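Local coordinates for probable chemoreceptor (Methyl-accepting chemotaxis) transmembrane protein (Rhizobium meliloti, PDB 6D8V), which senses quaternary ammonium compounds such as 1,1-dimethyl-prolinium through a Cache-type sensory region and probably passes the signal across the membrane to steer chemotaxis, at residues 87-92 with 113-118; 20-25 with 250-255; 67-72 with 149-154; 34-39 with 56-61. All blocks are in the same frame, centred on the assembly; numbering follows the deposited sequence.

Interaction 1 (87-92 with 113-118); sequences DNTERG and LSTFKA. With PBE (1,1-dimethyl-prolinium), chain C.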
loop_
_atom_site.group_PDB
_atom_site.type_symbol
_atom_site.label_atom_id
_atom_site.label_comp_id
_atom_site.label_asym_id
_atom_site.label_seq_id
_atom_site.Cartn_x
_atom_site.Cartn_y
_atom_site.Cartn_z
ATOM N N ASP A 87 11.423 -14.031 -21.593
ATOM C CA ASP A 87 12.613 -13.828 -20.767
ATOM C C ASP A 87 13.591 -12.802 -21.325
ATOM O O ASP A 87 14.643 -13.160 -21.864
ATOM C CB ASP A 87 13.339 -15.160 -20.548
ATOM C CG ASP A 87 14.349 -15.094 -19.411
ATOM O OD1 ASP A 87 14.784 -13.971 -19.069
ATOM O OD2 ASP A 87 14.704 -16.166 -18.865
ATOM N N ASN A 88 13.261 -11.521 -21.175
ATOM C CA ASN A 88 14.179 -10.417 -21.476
ATOM C C ASN A 88 13.852 -9.327 -20.458
ATOM O O ASN A 88 13.031 -8.442 -20.718
ATOM C CB ASN A 88 14.041 -9.923 -22.910
ATOM C CG ASN A 88 15.237 -9.108 -23.364
ATOM O OD1 ASN A 88 15.966 -8.544 -22.549
ATOM N ND2 ASN A 88 15.446 -9.046 -24.673
ATOM N N THR A 89 14.493 -9.410 -19.291
ATOM C CA THR A 89 14.162 -8.502 -18.199
ATOM C C THR A 89 14.387 -7.047 -18.588
ATOM O O THR A 89 13.665 -6.158 -18.119
ATOM C CB THR A 89 14.976 -8.866 -16.958
ATOM O OG1 THR A 89 14.535 -10.135 -16.457
ATOM C CG2 THR A 89 14.802 -7.812 -15.881
ATOM N N GLU A 90 15.371 -6.780 -19.449
ATOM C CA GLU A 90 15.600 -5.418 -19.914
ATOM C C GLU A 90 14.515 -4.933 -20.872
ATOM O O GLU A 90 14.501 -3.745 -21.212
ATOM C CB GLU A 90 16.979 -5.317 -20.571
ATOM C CG GLU A 90 18.154 -5.425 -19.592
ATOM C CD GLU A 90 18.516 -6.863 -19.214
ATOM O OE1 GLU A 90 17.652 -7.760 -19.322
ATOM O OE2 GLU A 90 19.676 -7.095 -18.808
ATOM N N ARG A 91 13.610 -5.815 -21.310
ATOM C CA ARG A 91 12.462 -5.439 -22.129
ATOM C C ARG A 91 11.142 -5.877 -21.495
ATOM O O ARG A 91 10.140 -6.032 -22.200
ATOM C CB ARG A 91 12.595 -6.014 -23.543
ATOM C CG ARG A 91 13.501 -5.208 -24.474
ATOM C CD ARG A 91 14.082 -6.069 -25.604
ATOM N NE ARG A 91 13.087 -6.523 -26.577
ATOM C CZ ARG A 91 12.847 -5.924 -27.742
ATOM N NH1 ARG A 91 13.523 -4.833 -28.087
ATOM N NH2 ARG A 91 11.926 -6.412 -28.565
ATOM N N GLY A 92 11.124 -6.078 -20.178
ATOM C CA GLY A 92 9.891 -6.376 -19.468
ATOM C C GLY A 92 9.286 -7.737 -19.740
ATOM O O GLY A 92 8.059 -7.875 -19.702
ATOM N N LEU A 113 15.618 -2.951 -12.297
ATOM C CA LEU A 113 14.546 -3.364 -13.187
ATOM C C LEU A 113 14.270 -4.846 -12.964
ATOM O O LEU A 113 15.092 -5.693 -13.325
ATOM C CB LEU A 113 14.925 -3.100 -14.643
ATOM C CG LEU A 113 13.805 -2.744 -15.622
ATOM C CD1 LEU A 113 14.375 -2.631 -17.030
ATOM C CD2 LEU A 113 12.666 -3.751 -15.574
ATOM N N SER A 114 13.120 -5.157 -12.386
ATOM C CA SER A 114 12.755 -6.533 -12.098
ATOM C C SER A 114 11.709 -7.016 -13.104
ATOM O O SER A 114 11.474 -6.393 -14.142
ATOM C CB SER A 114 12.260 -6.643 -10.653
ATOM O OG SER A 114 13.116 -5.931 -9.775
ATOM N N THR A 115 11.091 -8.153 -12.801
ATOM C CA THR A 115 9.973 -8.663 -13.580
ATOM C C THR A 115 9.226 -9.656 -12.708
ATOM O O THR A 115 9.815 -10.282 -11.823
ATOM C CB THR A 115 10.422 -9.322 -14.889
ATOM O OG1 THR A 115 11.137 -8.369 -15.686
ATOM C CG2 THR A 115 9.216 -9.812 -15.672
ATOM N N PHE A 116 7.925 -9.783 -12.956
ATOM C CA PHE A 116 7.049 -10.545 -12.081
ATOM C C PHE A 116 6.061 -11.349 -12.914
ATOM O O PHE A 116 5.924 -11.150 -14.125
ATOM C CB PHE A 116 6.314 -9.624 -11.106
ATOM C CG PHE A 116 5.545 -8.520 -11.778
ATOM C CD1 PHE A 116 6.193 -7.385 -12.241
ATOM C CD2 PHE A 116 4.175 -8.612 -11.930
ATOM C CE1 PHE A 116 5.485 -6.367 -12.857
ATOM C CE2 PHE A 116 3.462 -7.600 -12.541
ATOM C CZ PHE A 116 4.117 -6.476 -13.008
ATOM N N LYS A 117 5.371 -12.271 -12.246
ATOM C CA LYS A 117 4.390 -13.120 -12.904
ATOM C C LYS A 117 3.047 -12.408 -13.015
ATOM O O LYS A 117 2.646 -11.645 -12.132
ATOM C CB LYS A 117 4.211 -14.442 -12.150
ATOM C CG LYS A 117 3.027 -15.263 -12.658
ATOM C CD LYS A 117 2.770 -16.519 -11.839
ATOM C CE LYS A 117 1.563 -17.275 -12.391
ATOM N NZ LYS A 117 1.372 -18.618 -11.768
ATOM N N ALA A 118 2.344 -12.683 -14.115
ATOM C CA ALA A 118 1.067 -12.030 -14.405
ATOM C C ALA A 118 -0.065 -12.803 -13.732
ATOM O O ALA A 118 -0.815 -13.554 -14.362
ATOM C CB ALA A 118 0.857 -11.923 -15.910
HETATM N N PBE C . 4.708 -6.177 -7.832
HETATM C CD PBE C . 3.565 -5.644 -8.175
HETATM C CA PBE C . 4.252 -7.479 -7.193
HETATM C CB PBE C . 3.145 -7.962 -8.214
HETATM C CG PBE C . 2.637 -6.900 -8.670
HETATM C CE PBE C . 5.539 -6.399 -9.034
HETATM C CF PBE C . 5.405 -5.324 -6.850
HETATM C C PBE C . 5.264 -8.489 -6.986
HETATM O O PBE C . 4.910 -9.682 -6.783
HETATM O OXT PBE C . 6.489 -8.194 -6.976
#
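T89 lies against L113 and T115, where the loop between strands 70-75 and 101-105 folds back onto strand 111-115 of the PDC (Cache) sensor domain, whose curved antiparallel sheet holds the ligand. The contact is small, burying 218 Å², and is made by van der Waals packing. T89 has the largest share, followed by L113, and meets the strand mainly through its methyl group: CG2, anti to the backbone N (chi1 of OG1 -68°), rests 3.3 Å from L113 O and 3.7 Å from T115 OG1. The T89 and T115 side chains slide past each other in opposite directions, their OG1 atoms 3.9 Å apart. L113 answers from its strand with both branches: CD2 comes 3.6 Å from T89 O, and CD1 approaches E90 CA at 4.2 Å.

Polar bonds run within the segments and to their neighbours. R91 N binds N88 O in the short 3-10 turn that presents T89 and E90. T115 OG1 bends back to the carbonyl of its neighbour S114, above the carbonyl plane, though the modelled separation is short enough to be doubtful. Backbone bonds from G92 to T100 and from S114 to Y102 tie both segments to the same part of the fold.

Ligand packing occupies the other end of 113-118. F116 takes no part in the loop contact but lines the pocket, where E143 N and G144 N hydrogen-bond to the ligand. One face of its ring receives an N-methyl group of the quaternary ammonium, consistent with pi electrons facing a spread positive charge: PBE CE stands 3.4 Å from F116 CD1, displaced toward the ring's rim.

Interaction 2 (20-25 with 250-255); sequences SDIAGS and YPFSLP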
loop_
_atom_site.group_PDB
_atom_site.type_symbol
_atom_site.label_atom_id
_atom_site.label_comp_id
_atom_site.label_asym_id
_atom_site.label_seq_id
_atom_site.Cartn_x
_atom_site.Cartn_y
_atom_site.Cartn_z
ATOM N N SER A 20 -4.031 11.960 8.824
ATOM C CA SER A 20 -3.949 12.895 7.703
ATOM C C SER A 20 -2.588 12.819 7.021
ATOM O O SER A 20 -2.483 13.071 5.815
ATOM C CB SER A 20 -4.238 14.319 8.164
ATOM O OG SER A 20 -3.107 14.881 8.783
ATOM N N ASP A 21 -1.542 12.468 7.772
ATOM C CA ASP A 21 -0.237 12.265 7.159
ATOM C C ASP A 21 -0.224 11.013 6.291
ATOM O O ASP A 21 0.208 11.068 5.134
ATOM C CB ASP A 21 0.844 12.198 8.232
ATOM C CG ASP A 21 2.235 12.266 7.650
ATOM O OD1 ASP A 21 2.625 11.326 6.927
ATOM O OD2 ASP A 21 2.929 13.273 7.890
ATOM N N ILE A 22 -0.699 9.879 6.820
ATOM C CA ILE A 22 -0.768 8.670 6.007
ATOM C C ILE A 22 -1.700 8.888 4.821
ATOM O O ILE A 22 -1.362 8.586 3.670
ATOM C CB ILE A 22 -1.205 7.464 6.859
ATOM C CG1 ILE A 22 -0.189 7.201 7.965
ATOM C CG2 ILE A 22 -1.317 6.218 5.994
ATOM C CD1 ILE A 22 1.198 6.978 7.440
ATOM N N ALA A 23 -2.896 9.420 5.080
ATOM C CA ALA A 23 -3.860 9.617 3.998
ATOM C C ALA A 23 -3.315 10.561 2.928
ATOM O O ALA A 23 -3.540 10.353 1.729
ATOM C CB ALA A 23 -5.177 10.137 4.568
ATOM N N GLY A 24 -2.589 11.599 3.342
ATOM C CA GLY A 24 -1.976 12.486 2.369
ATOM C C GLY A 24 -0.937 11.780 1.528
ATOM O O GLY A 24 -0.996 11.790 0.295
ATOM N N SER A 25 0.038 11.149 2.185
ATOM C CA SER A 25 1.030 10.363 1.462
ATOM C C SER A 25 0.366 9.379 0.496
ATOM O O SER A 25 0.749 9.307 -0.682
ATOM C CB SER A 25 1.937 9.635 2.452
ATOM O OG SER A 25 2.474 10.535 3.402
ATOM N N TYR A 250 -8.540 4.040 15.432
ATOM C CA TYR A 250 -8.979 5.254 14.741
ATOM C C TYR A 250 -9.050 4.965 13.247
ATOM O O TYR A 250 -8.039 5.036 12.534
ATOM C CB TYR A 250 -8.031 6.418 15.041
ATOM C CG TYR A 250 -8.510 7.786 14.627
ATOM C CD1 TYR A 250 -9.287 8.564 15.487
ATOM C CD2 TYR A 250 -8.154 8.327 13.393
ATOM C CE1 TYR A 250 -9.713 9.828 15.120
ATOM C CE2 TYR A 250 -8.574 9.590 13.017
ATOM C CZ TYR A 250 -9.354 10.339 13.878
ATOM O OH TYR A 250 -9.773 11.603 13.494
ATOM N N PRO A 251 -10.229 4.607 12.742
ATOM C CA PRO A 251 -10.387 4.445 11.293
ATOM C C PRO A 251 -10.257 5.777 10.581
ATOM O O PRO A 251 -10.564 6.835 11.138
ATOM C CB PRO A 251 -11.803 3.870 11.147
ATOM C CG PRO A 251 -12.499 4.221 12.409
ATOM C CD PRO A 251 -11.446 4.230 13.479
ATOM N N PHE A 252 -9.779 5.716 9.340
ATOM C CA PHE A 252 -9.687 6.903 8.501
ATOM C C PHE A 252 -9.668 6.473 7.041
ATOM O O PHE A 252 -8.973 5.521 6.678
ATOM C CB PHE A 252 -8.443 7.735 8.842
ATOM C CG PHE A 252 -7.146 7.042 8.535
ATOM C CD1 PHE A 252 -6.646 6.076 9.388
ATOM C CD2 PHE A 252 -6.429 7.362 7.396
ATOM C CE1 PHE A 252 -5.460 5.441 9.115
ATOM C CE2 PHE A 252 -5.237 6.728 7.110
ATOM C CZ PHE A 252 -4.750 5.768 7.977
ATOM N N SER A 253 -10.435 7.181 6.212
ATOM C CA SER A 253 -10.563 6.844 4.798
ATOM C C SER A 253 -9.330 7.253 4.004
ATOM O O SER A 253 -8.765 8.331 4.210
ATOM C CB SER A 253 -11.789 7.525 4.191
ATOM O OG SER A 253 -12.971 6.811 4.504
ATOM N N LEU A 254 -8.955 6.458 3.058
ATOM C CA LEU A 254 -7.796 6.748 2.320
ATOM C C LEU A 254 -8.338 7.337 1.116
ATOM O O LEU A 254 -9.376 6.943 0.726
ATOM C CB LEU A 254 -7.126 5.487 1.929
ATOM C CG LEU A 254 -6.505 4.638 2.987
ATOM C CD1 LEU A 254 -5.807 3.574 2.261
ATOM C CD2 LEU A 254 -5.530 5.443 3.735
ATOM N N PRO A 255 -7.595 8.365 0.528
ATOM C CA PRO A 255 -8.317 9.127 -0.440
ATOM C C PRO A 255 -8.885 8.572 -1.668
ATOM O O PRO A 255 -10.061 8.846 -1.799
ATOM C CB PRO A 255 -7.241 9.971 -0.969
ATOM C CG PRO A 255 -6.664 10.452 0.211
ATOM C CD PRO A 255 -6.290 9.146 0.697
#
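D21 O takes two hydrogen bonds from S25, on the helical turn that sets I22 and A23 against F252 and P255. S25 N reaches D21 O at 3.0 Å and S25 OG at 2.9 Å, from opposite faces of the carbonyl plane, with the hydroxyl tilted 34° from that plane. D21 O is thus gripped twice, and the hydroxyl's bond ties the S25 side chain back to its own helix.

Toward the strand the contact is mostly apolar. F252 CG lies between the backbone N and the carbonyl carbon (chi1 66°), and its ring extends to the helix. There I22 CG2 meets the edge of the ring, near its plane, 4.0 Å from F252 CZ, and the two side chains cross obliquely. A23 CB lies 4.2 Å from F252 CD2.

This is the long N-terminal helix 2-45 packing on strand 243-254 of the four-stranded antiparallel sheet, consistent with a second, membrane-proximal module as in double-Cache sensors. Over 20-25 and 250-254 the two run nearly in the same direction, 18° apart, with axes 8.3 Å from each other. An alanine in place of F252 would probably open a gap beside I22 and leave W261, on the next strand, without the ring it packs against.

Past the ring, P255 faces the same helical turn: P255 CD lies 4.1 Å from A23 CB and also approaches A23 O. A23 CB touches S253 O at 4.0 Å.

Interaction 3 (67-72 with 149-154); sequences FAFGSW and TTMTSI. With PBE (1,1-dimethyl-prolinium), chain C.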
loop_
_atom_site.group_PDB
_atom_site.type_symbol
_atom_site.label_atom_id
_atom_site.label_comp_id
_atom_site.label_asym_id
_atom_site.label_seq_id
_atom_site.Cartn_x
_atom_site.Cartn_y
_atom_site.Cartn_z
ATOM N N PHE A 67 8.422 8.103 -1.197
ATOM C CA PHE A 67 7.599 7.199 -0.404
ATOM C C PHE A 67 7.114 5.990 -1.192
ATOM O O PHE A 67 6.511 5.089 -0.600
ATOM C CB PHE A 67 6.414 7.965 0.179
ATOM C CG PHE A 67 5.667 7.220 1.239
ATOM C CD1 PHE A 67 6.323 6.759 2.378
ATOM C CD2 PHE A 67 4.305 6.993 1.108
ATOM C CE1 PHE A 67 5.636 6.067 3.367
ATOM C CE2 PHE A 67 3.603 6.313 2.086
ATOM C CZ PHE A 67 4.274 5.845 3.224
ATOM N N ALA A 68 7.376 5.939 -2.495
ATOM C CA ALA A 68 7.036 4.780 -3.308
ATOM C C ALA A 68 8.209 3.803 -3.343
ATOM O O ALA A 68 9.335 4.190 -3.674
ATOM C CB ALA A 68 6.660 5.218 -4.723
ATOM N N PHE A 69 7.945 2.538 -2.994
ATOM C CA PHE A 69 8.989 1.519 -3.030
ATOM C C PHE A 69 9.250 1.032 -4.445
ATOM O O PHE A 69 10.379 0.648 -4.769
ATOM C CB PHE A 69 8.609 0.332 -2.142
ATOM C CG PHE A 69 9.695 -0.714 -2.007
ATOM C CD1 PHE A 69 10.682 -0.583 -1.043
ATOM C CD2 PHE A 69 9.710 -1.846 -2.821
ATOM C CE1 PHE A 69 11.672 -1.542 -0.906
ATOM C CE2 PHE A 69 10.702 -2.808 -2.688
ATOM C CZ PHE A 69 11.679 -2.655 -1.732
ATOM N N GLY A 70 8.224 1.034 -5.288
ATOM C CA GLY A 70 8.345 0.492 -6.628
ATOM C C GLY A 70 7.205 0.933 -7.505
ATOM O O GLY A 70 6.130 1.320 -7.027
ATOM N N SER A 71 7.448 0.870 -8.815
ATOM C CA SER A 71 6.491 1.249 -9.843
ATOM C C SER A 71 6.451 0.134 -10.877
ATOM O O SER A 71 7.505 -0.321 -11.337
ATOM C CB SER A 71 6.889 2.584 -10.493
ATOM O OG SER A 71 5.868 3.103 -11.327
ATOM N N TRP A 72 5.251 -0.312 -11.245
ATOM C CA TRP A 72 5.141 -1.482 -12.103
ATOM C C TRP A 72 4.005 -1.303 -13.100
ATOM O O TRP A 72 3.254 -0.318 -13.068
ATOM C CB TRP A 72 4.947 -2.753 -11.268
ATOM C CG TRP A 72 3.917 -2.596 -10.200
ATOM C CD1 TRP A 72 4.125 -2.186 -8.909
ATOM C CD2 TRP A 72 2.514 -2.847 -10.317
ATOM N NE1 TRP A 72 2.939 -2.174 -8.221
ATOM C CE2 TRP A 72 1.934 -2.575 -9.062
ATOM C CE3 TRP A 72 1.691 -3.281 -11.357
ATOM C CZ2 TRP A 72 0.573 -2.719 -8.823
ATOM C CZ3 TRP A 72 0.340 -3.419 -11.118
ATOM C CH2 TRP A 72 -0.205 -3.142 -9.862
ATOM N N THR A 149 10.033 -8.504 0.340
ATOM C CA THR A 149 9.599 -7.355 1.120
ATOM C C THR A 149 8.079 -7.296 1.127
ATOM O O THR A 149 7.434 -7.501 0.097
ATOM C CB THR A 149 10.188 -6.045 0.568
ATOM O OG1 THR A 149 10.011 -6.001 -0.849
ATOM C CG2 THR A 149 11.675 -5.937 0.887
ATOM N N THR A 150 7.517 -6.997 2.292
ATOM C CA THR A 150 6.071 -6.909 2.458
ATOM C C THR A 150 5.588 -5.492 2.155
ATOM O O THR A 150 6.075 -4.520 2.737
ATOM C CB THR A 150 5.689 -7.315 3.880
ATOM O OG1 THR A 150 6.455 -6.540 4.811
ATOM C CG2 THR A 150 5.999 -8.777 4.105
ATOM N N MET A 151 4.626 -5.378 1.246
ATOM C CA MET A 151 4.207 -4.078 0.745
ATOM C C MET A 151 2.711 -4.099 0.460
ATOM O O MET A 151 2.090 -5.162 0.342
ATOM C CB MET A 151 4.951 -3.713 -0.540
ATOM C CG MET A 151 4.645 -4.701 -1.651
ATOM S SD MET A 151 5.500 -4.386 -3.187
ATOM C CE MET A 151 7.209 -4.395 -2.648
ATOM N N THR A 152 2.141 -2.901 0.348
ATOM C CA THR A 152 0.800 -2.685 -0.168
ATOM C C THR A 152 0.904 -1.954 -1.500
ATOM O O THR A 152 1.815 -1.146 -1.703
ATOM C CB THR A 152 -0.045 -1.858 0.810
ATOM O OG1 THR A 152 -1.394 -1.792 0.335
ATOM C CG2 THR A 152 0.511 -0.451 0.919
ATOM N N SER A 153 -0.037 -2.224 -2.407
ATOM C CA SER A 153 0.054 -1.711 -3.767
ATOM C C SER A 153 -1.176 -0.894 -4.140
ATOM O O SER A 153 -2.313 -1.336 -3.934
ATOM C CB SER A 153 0.254 -2.849 -4.762
ATOM O OG SER A 153 1.558 -3.364 -4.656
ATOM N N ILE A 154 -0.934 0.285 -4.702
ATOM C CA ILE A 154 -1.968 1.145 -5.256
ATOM C C ILE A 154 -1.941 0.950 -6.765
ATOM O O ILE A 154 -0.939 1.247 -7.423
ATOM C CB ILE A 154 -1.745 2.609 -4.857
ATOM C CG1 ILE A 154 -1.877 2.738 -3.342
ATOM C CG2 ILE A 154 -2.736 3.524 -5.544
ATOM C CD1 ILE A 154 -1.581 4.118 -2.818
HETATM N N PBE C . 4.708 -6.177 -7.832
HETATM C CD PBE C . 3.565 -5.644 -8.175
HETATM C CA PBE C . 4.252 -7.479 -7.193
HETATM C CB PBE C . 3.145 -7.962 -8.214
HETATM C CG PBE C . 2.637 -6.900 -8.670
HETATM C CE PBE C . 5.539 -6.399 -9.034
HETATM C CF PBE C . 5.405 -5.324 -6.850
HETATM C C PBE C . 5.264 -8.489 -6.986
HETATM O O PBE C . 4.910 -9.682 -6.783
HETATM O OXT PBE C . 6.489 -8.194 -6.976
#
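F69 and M151 meet with their side chains crossing at about a right angle, M151 CE lying 3.6 Å from F69 CD2. A bend at chi3 (57°) carries the M151 methyl to the phenylalanine while SD faces the ligand, 3.8 Å from PBE CF. T149 OG1 approaches the same ring obliquely, 3.7 Å from F69 CE2.

W72 holds its CG in the crowded position between backbone N and carbonyl carbon (chi1 46°), which starts the indole off toward 149-154 and the ligand. One face of the indole is turned to the ligand, with PBE CD over it, 3.5 Å from W72 NE1 and offset toward the rim. The indole N-H is spent on D171 OD1, which also binds S153 OG, itself paired with the Y140 hydroxyl. S153 touches the indole by packing alone, S153 OG 4.0 Å from W72 NE1 and S153 CB 4.1 Å from W72 CZ2. An alanine at W72 would probably leave the ligand ring without the aromatic face it packs on and D171 without its indole donor.

Both segments belong to the curled ligand-binding sheet of the PDC domain. Strand 163-173 lies between them, pairing with both 70-75 and 149-160, and M151 packs on its D171; W124 of helix 123-131 sets an edge-to-face contact against W72, and I154 packs on V26 of helix 2-45.

Interaction 4 (34-39 with 56-61); sequences RTMSGV and NLLKAN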
loop_
_atom_site.group_PDB
_atom_site.type_symbol
_atom_site.label_atom_id
_atom_site.label_comp_id
_atom_site.label_asym_id
_atom_site.label_seq_id
_atom_site.Cartn_x
_atom_site.Cartn_y
_atom_site.Cartn_z
ATOM N N ARG A 34 -2.289 7.096 -10.854
ATOM C CA ARG A 34 -3.322 7.381 -11.852
ATOM C C ARG A 34 -2.761 8.175 -13.031
ATOM O O ARG A 34 -3.088 7.896 -14.191
ATOM C CB ARG A 34 -4.501 8.126 -11.210
ATOM C CG ARG A 34 -5.633 8.463 -12.181
ATOM C CD ARG A 34 -6.914 8.939 -11.485
ATOM N NE ARG A 34 -8.035 9.034 -12.423
ATOM C CZ ARG A 34 -9.298 9.263 -12.074
ATOM N NH1 ARG A 34 -9.622 9.422 -10.798
ATOM N NH2 ARG A 34 -10.239 9.334 -13.004
ATOM N N THR A 35 -1.920 9.176 -12.755
ATOM C CA THR A 35 -1.243 9.888 -13.834
ATOM C C THR A 35 -0.444 8.933 -14.712
ATOM O O THR A 35 -0.534 8.985 -15.944
ATOM C CB THR A 35 -0.325 10.970 -13.269
ATOM O OG1 THR A 35 -1.111 12.028 -12.709
ATOM C CG2 THR A 35 0.567 11.534 -14.367
ATOM N N MET A 36 0.359 8.061 -14.094
ATOM C CA MET A 36 1.163 7.121 -14.870
ATOM C C MET A 36 0.285 6.205 -15.714
ATOM O O MET A 36 0.560 5.985 -16.900
ATOM C CB MET A 36 2.061 6.302 -13.942
ATOM C CG MET A 36 3.001 5.371 -14.683
ATOM S SD MET A 36 4.278 6.277 -15.572
ATOM C CE MET A 36 5.189 6.986 -14.202
ATOM N N SER A 37 -0.778 5.659 -15.120
ATOM C CA SER A 37 -1.743 4.880 -15.886
ATOM C C SER A 37 -2.217 5.642 -17.117
ATOM O O SER A 37 -2.445 5.039 -18.173
ATOM C CB SER A 37 -2.931 4.510 -14.999
ATOM O OG SER A 37 -4.011 4.012 -15.770
ATOM N N GLY A 38 -2.367 6.964 -17.000
ATOM C CA GLY A 38 -2.805 7.754 -18.138
ATOM C C GLY A 38 -1.751 7.844 -19.224
ATOM O O GLY A 38 -2.023 7.556 -20.393
ATOM N N VAL A 39 -0.530 8.250 -18.856
ATOM C CA VAL A 39 0.505 8.431 -19.875
ATOM C C VAL A 39 0.847 7.104 -20.538
ATOM O O VAL A 39 1.187 7.065 -21.729
ATOM C CB VAL A 39 1.766 9.105 -19.291
ATOM C CG1 VAL A 39 1.504 9.622 -17.893
ATOM C CG2 VAL A 39 2.946 8.150 -19.315
ATOM N N ASN A 56 11.174 3.111 -19.728
ATOM C CA ASN A 56 11.787 4.394 -19.387
ATOM C C ASN A 56 10.843 5.245 -18.543
ATOM O O ASN A 56 11.193 5.666 -17.433
ATOM C CB ASN A 56 12.191 5.145 -20.659
ATOM C CG ASN A 56 12.922 6.455 -20.367
ATOM O OD1 ASN A 56 13.503 6.633 -19.297
ATOM N ND2 ASN A 56 12.897 7.373 -21.328
ATOM N N LEU A 57 9.632 5.493 -19.048
ATOM C CA LEU A 57 8.711 6.390 -18.356
ATOM C C LEU A 57 8.332 5.857 -16.978
ATOM O O LEU A 57 8.150 6.636 -16.037
ATOM C CB LEU A 57 7.455 6.611 -19.195
ATOM C CG LEU A 57 7.661 7.181 -20.591
ATOM C CD1 LEU A 57 6.329 7.322 -21.314
ATOM C CD2 LEU A 57 8.394 8.513 -20.520
ATOM N N LEU A 58 8.188 4.536 -16.844
ATOM C CA LEU A 58 7.732 3.962 -15.584
ATOM C C LEU A 58 8.664 4.286 -14.423
ATOM O O LEU A 58 8.235 4.248 -13.266
ATOM C CB LEU A 58 7.590 2.447 -15.730
ATOM C CG LEU A 58 6.259 1.820 -15.309
ATOM C CD1 LEU A 58 6.333 0.301 -15.408
ATOM C CD2 LEU A 58 5.880 2.244 -13.908
ATOM N N LYS A 59 9.927 4.602 -14.698
ATOM C CA LYS A 59 10.864 4.894 -13.623
ATOM C C LYS A 59 10.635 6.269 -13.008
ATOM O O LYS A 59 11.120 6.530 -11.900
ATOM C CB LYS A 59 12.300 4.775 -14.145
ATOM C CG LYS A 59 13.375 4.833 -13.074
ATOM C CD LYS A 59 14.737 4.467 -13.652
ATOM C CE LYS A 59 15.850 4.649 -12.633
ATOM N NZ LYS A 59 17.165 4.219 -13.179
ATOM N N ALA A 60 9.895 7.145 -13.698
ATOM C CA ALA A 60 9.684 8.501 -13.199
ATOM C C ALA A 60 8.987 8.504 -11.847
ATOM O O ALA A 60 9.251 9.382 -11.013
ATOM C CB ALA A 60 8.873 9.310 -14.205
ATOM N N ASN A 61 8.103 7.532 -11.608
ATOM C CA ASN A 61 7.309 7.532 -10.382
ATOM C C ASN A 61 8.157 7.282 -9.141
ATOM O O ASN A 61 7.758 7.675 -8.037
ATOM C CB ASN A 61 6.205 6.485 -10.472
ATOM C CG ASN A 61 4.862 7.086 -10.810
ATOM O OD1 ASN A 61 4.582 8.239 -10.474
ATOM N ND2 ASN A 61 4.013 6.300 -11.466
#
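M36 is the knob of this contact, its side chain set in a hole formed by L57, L58, A60 and N61. CB comes first against the amide of N61, 3.2 Å from ND2. CG, anti to the backbone N (chi1 -176°), passes the same amide nitrogen and lies 4.3 Å from L58 CD2. The bend at chi2 (69°) turns SD to the backbone of the partner, 3.9 Å from L57 O and 4.2 Å from L58 CA; a second bend, at chi3, places CE. CE ends the path: it lies 3.5 Å from L57 O and 4.4 Å from A60 CB, and it also lies beside CG and ND2 of N61.

M36 and N61 slide past each other in opposite directions, which brings the amide alongside the methionine side chain, from CB to CE. The N61 ND2 amide also makes a weak hydrogen bond to A32 O, one turn back along the long helix. A second apolar touch lies one turn farther on, where V39 CG2 meets L57 CD1 at 4.0 Å.

Helix 2-45 is thereby packed on the 56-61 region of helices 51-58 and 60-64. On the sheet side, L58 lies on F73 of strand 70-75 and on P101 and W103 of strand 101-105, M36 reaches S168 and N61 reaches V170 of strand 163-173, and S37 OG is hydrogen-bonded to P157 O of strand 149-160.

Interactions 1 and 3 share the ligand: F116 of the first and W72 and M151 of the second all line the 1,1-dimethyl-prolinium pocket, and F116 CE1 packs 4.0 Å from W72 CB. Their centres are about 17 Å apart. Interaction 4 packs against strand 70-75 in what is probably a second shell to the pocket, with N61 CB 3.5 Å from S71 OG of interaction 3 and the L58 side chain about 9 Å from the ligand. Interaction 2 lies on the other side of the chain's centre from interaction 1, about 33 Å between centres; it meets interaction 3 where S25 CB touches F67 CE2 at 3.7 Å. Helix 2-45 serves interactions 2 and 4, spanning both sheets.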